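Local coordinates for protein putative N-acetylneuraminate lyase ([Ruminococcus] gnavus ATCC 29149, PDB 6RB7) that belongs to the dihydrodipicolinate synthetase family and is probably a lyase built on a parallel beta/alpha barrel, with four chains in its assembly, at residues 249-253 / 331-336. Residues are numbered along the deposited sequence; the frame is centred on the assembly and turned at random.
Sequences ELYLK and AKKKFL
Glu249 turns its CG beside the backbone N (chi1 -60°) and then bends at chi2, while Lys332 stays extended until a kink at chi3 (-68°); together these torsions bring carboxylate and ammonium group to the same end of the contact. There Lys332 NZ stands 3.5 Å from Glu249 OE2, a salt bridge whose direct hydrogen bond is weak. Two waters reinforce it: one accepts from Lys332 NZ and donates to Glu249 OE1 at 2.7 Å, the other accepts from the same NZ and donates more weakly to OE2. The stronger partner of the carboxylate is Lys70, which forms a salt bridge with the same OE2. Beside this polar corner, Leu250 spreads its two methyls over the helix 317-335: CD1 packs on Ala331 CB at 3.7 Å, and CD2 lies against Lys332 CG and reaches the edge of the Phe335 ring, near its plane. Leu336, the last residue of the chain, brings CD1 to within 3.6 Å of Glu249 CB and CD2 to 3.8 Å from Lys253 CB. Lys253 CE lies 3.5 Å from Phe335 O, and Lys253 NZ forms a salt bridge with Glu256. Helix 248-259 follows strand 238-241, the last barrel strand in the chain, and here meets the end of the C-terminal helix 317-335, the axes of 249-253 and 331-335 running at 29° to each other. With a single long ion pair across the contact, bridged by two waters, and a carboxylate whose stronger partner is Lys70, cohesion between these helices probably rests mainly on their aliphatic contacts.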
ATOM      1  N   GLU A 249      28.296   2.305  21.704  1.00 13.13           N
ATOM      2  CA  GLU A 249      29.376   1.301  21.816  1.00 14.84           C
ATOM      3  C   GLU A 249      28.944  -0.004  21.166  1.00 11.77           C
ATOM      4  O   GLU A 249      29.824  -0.695  20.604  1.00 14.09           O
ATOM      5  CB  GLU A 249      29.756   0.989  23.261  1.00 18.44           C
ATOM      6  CG  GLU A 249      30.238   2.178  24.040  1.00 24.19           C
ATOM      7  CD  GLU A 249      29.155   2.891  24.843  1.00 23.37           C
ATOM      8  OE1 GLU A 249      27.986   3.096  24.325  1.00 18.86           O
ATOM      9  OE2 GLU A 249      29.471   3.222  26.022  1.00 22.08           O
ATOM     10  N   LEU A 250      27.659  -0.363  21.239  1.00 13.28           N
ATOM     11  CA  LEU A 250      27.207  -1.658  20.667  1.00 13.75           C
ATOM     12  C   LEU A 250      27.289  -1.582  19.144  1.00 12.56           C
ATOM     13  O   LEU A 250      27.750  -2.530  18.513  1.00 12.70           O
ATOM     14  CB  LEU A 250      25.787  -1.996  21.122  1.00 13.69           C
ATOM     15  CG  LEU A 250      25.616  -2.255  22.613  1.00 15.93           C
ATOM     16  CD1 LEU A 250      24.182  -2.601  22.934  1.00 15.15           C
ATOM     17  CD2 LEU A 250      26.567  -3.376  23.068  1.00 16.32           C
ATOM     18  N   TYR A 251      26.854  -0.464  18.546  1.00 12.22           N
ATOM     19  CA  TYR A 251      26.950  -0.349  17.069  1.00 10.14           C
ATOM     20  C   TYR A 251      28.423  -0.256  16.643  1.00 10.54           C
ATOM     21  O   TYR A 251      28.742  -0.763  15.558  1.00 12.92           O
ATOM     22  CB  TYR A 251      26.100   0.809  16.584  1.00 11.16           C
ATOM     23  CG  TYR A 251      24.617   0.555  16.686  1.00 12.62           C
ATOM     24  CD1 TYR A 251      23.989  -0.283  15.775  1.00 13.39           C
ATOM     25  CD2 TYR A 251      23.849   1.091  17.722  1.00 12.86           C
ATOM     26  CE1 TYR A 251      22.633  -0.527  15.830  1.00 14.18           C
ATOM     27  CE2 TYR A 251      22.484   0.836  17.799  1.00 12.68           C
ATOM     28  CZ  TYR A 251      21.878   0.023  16.856  1.00 13.63           C
ATOM     29  OH  TYR A 251      20.519  -0.167  16.888  1.00 13.13           O
ATOM     30  N   LEU A 252      29.294   0.428  17.409  1.00 11.50           N
ATOM     31  CA  LEU A 252      30.734   0.437  17.053  1.00 13.36           C
ATOM     32  C   LEU A 252      31.294  -0.981  17.069  1.00 12.63           C
ATOM     33  O   LEU A 252      32.041  -1.342  16.142  1.00 14.51           O
ATOM     34  CB  LEU A 252      31.480   1.369  18.013  1.00 12.90           C
ATOM     35  CG  LEU A 252      31.231   2.859  17.761  1.00 14.78           C
ATOM     36  CD1 LEU A 252      31.694   3.690  18.958  1.00 17.76           C
ATOM     37  CD2 LEU A 252      31.894   3.310  16.453  1.00 15.13           C
ATOM     38  N   LYS A 253      30.921  -1.759  18.070  1.00 11.59           N
ATOM     39  CA  LYS A 253      31.431  -3.145  18.173  1.00 12.47           C
ATOM     40  C   LYS A 253      30.834  -4.016  17.066  1.00 12.39           C
ATOM     41  O   LYS A 253      31.557  -4.829  16.497  1.00 14.67           O
ATOM     42  CB  LYS A 253      31.141  -3.711  19.555  1.00 13.96           C
ATOM     43  CG  LYS A 253      31.835  -5.054  19.786  1.00 14.68           C
ATOM     44  CD  LYS A 253      33.334  -4.895  19.910  1.00 19.27           C
ATOM     45  CE  LYS A 253      34.000  -6.226  20.188  1.00 26.22           C
ATOM     46  NZ  LYS A 253      35.461  -6.046  20.435  1.00 25.96           N
ATOM     47  N   ALA A 331      24.235  -5.661  27.789  1.00 14.73           N
ATOM     48  CA  ALA A 331      24.823  -5.958  26.467  1.00 16.71           C
ATOM     49  C   ALA A 331      26.256  -5.444  26.394  1.00 13.92           C
ATOM     50  O   ALA A 331      27.128  -6.106  25.816  1.00 15.91           O
ATOM     51  CB  ALA A 331      23.937  -5.398  25.372  1.00 15.56           C
ATOM     52  N   LYS A 332      26.508  -4.256  26.904  1.00 14.00           N
ATOM     53  CA  LYS A 332      27.874  -3.691  26.885  1.00 14.85           C
ATOM     54  C   LYS A 332      28.817  -4.601  27.697  1.00 15.98           C
ATOM     55  O   LYS A 332      29.946  -4.869  27.248  1.00 18.99           O
ATOM     56  CB  LYS A 332      27.812  -2.257  27.374  1.00 16.98           C
ATOM     57  CG  LYS A 332      27.167  -1.309  26.371  1.00 18.66           C
ATOM     58  CD  LYS A 332      27.460   0.090  26.686  1.00 19.28           C
ATOM     59  CE  LYS A 332      26.800   0.541  27.955  1.00 25.24           C
ATOM     60  NZ  LYS A 332      27.101   1.976  28.213  1.00 24.75           N
ATOM     61  N   LYS A 333      28.364  -5.111  28.844  1.00 16.91           N
ATOM     62  CA  LYS A 333      29.217  -6.055  29.613  1.00 18.45           C
ATOM     63  C   LYS A 333      29.432  -7.369  28.869  1.00 17.02           C
ATOM     64  O   LYS A 333      30.508  -8.006  28.982  1.00 19.63           O
ATOM     65  CB  LYS A 333      28.580  -6.253  30.995  1.00 20.02           C
ATOM     66  CG  LYS A 333      28.654  -5.009  31.858  1.00 25.23           C
ATOM     67  CD  LYS A 333      27.760  -5.084  33.089  1.00 29.53           C
ATOM     68  CE  LYS A 333      27.978  -3.889  33.994  1.00 46.11           C
ATOM     69  NZ  LYS A 333      27.089  -3.943  35.173  1.00 48.37           N
ATOM     70  N   LYS A 334      28.457  -7.829  28.093  1.00 15.52           N
ATOM     71  CA  LYS A 334      28.547  -9.089  27.362  1.00 17.00           C
ATOM     72  C   LYS A 334      29.511  -8.950  26.187  1.00 21.53           C
ATOM     73  O   LYS A 334      30.210  -9.953  25.870  1.00 21.76           O
ATOM     74  CB  LYS A 334      27.150  -9.508  26.869  1.00 19.41           C
ATOM     75  CG  LYS A 334      26.252 -10.000  27.964  1.00 19.85           C
ATOM     76  CD  LYS A 334      24.738 -10.042  27.675  1.00 23.40           C
ATOM     77  CE  LYS A 334      24.207 -11.160  26.864  1.00 38.92           C
ATOM     78  NZ  LYS A 334      22.732 -11.065  26.974  1.00 24.59           N
ATOM     79  N   PHE A 335      29.468  -7.826  25.468  1.00 16.71           N
ATOM     80  CA  PHE A 335      30.040  -7.769  24.104  1.00 17.84           C
ATOM     81  C   PHE A 335      31.287  -6.923  23.989  1.00 21.29           C
ATOM     82  O   PHE A 335      31.976  -7.065  22.939  1.00 27.13           O
ATOM     83  CB  PHE A 335      28.967  -7.314  23.103  1.00 18.32           C
ATOM     84  CG  PHE A 335      27.811  -8.252  23.014  1.00 17.18           C
ATOM     85  CD1 PHE A 335      27.967  -9.596  22.693  1.00 20.48           C
ATOM     86  CD2 PHE A 335      26.528  -7.773  23.209  1.00 19.73           C
ATOM     87  CE1 PHE A 335      26.888 -10.444  22.666  1.00 23.13           C
ATOM     88  CE2 PHE A 335      25.448  -8.632  23.155  1.00 20.44           C
ATOM     89  CZ  PHE A 335      25.620  -9.966  22.863  1.00 24.03           C
ATOM     90  N   LEU A 336      31.576  -6.017  24.913  1.00 21.93           N
ATOM     91  CA  LEU A 336      32.737  -5.089  24.758  1.00 22.12           C
ATOM     92  C   LEU A 336      34.016  -5.672  25.383  1.00 33.88           C
ATOM     93  O   LEU A 336      33.836  -6.554  26.233  1.00 42.60           O
ATOM     94  CB  LEU A 336      32.378  -3.735  25.352  1.00 21.73           C
ATOM     95  CG  LEU A 336      31.120  -3.083  24.778  1.00 23.02           C
ATOM     96  CD1 LEU A 336      30.950  -1.694  25.341  1.00 21.73           C
ATOM     97  CD2 LEU A 336      31.194  -3.002  23.272  1.00 25.91           C
TER
HETATM   98  O   HOH W   1      25.831   3.049  25.936  1.00 26.48           O
HETATM   99  O   HOH W   2      29.343   3.138  29.320  1.00 47.14           O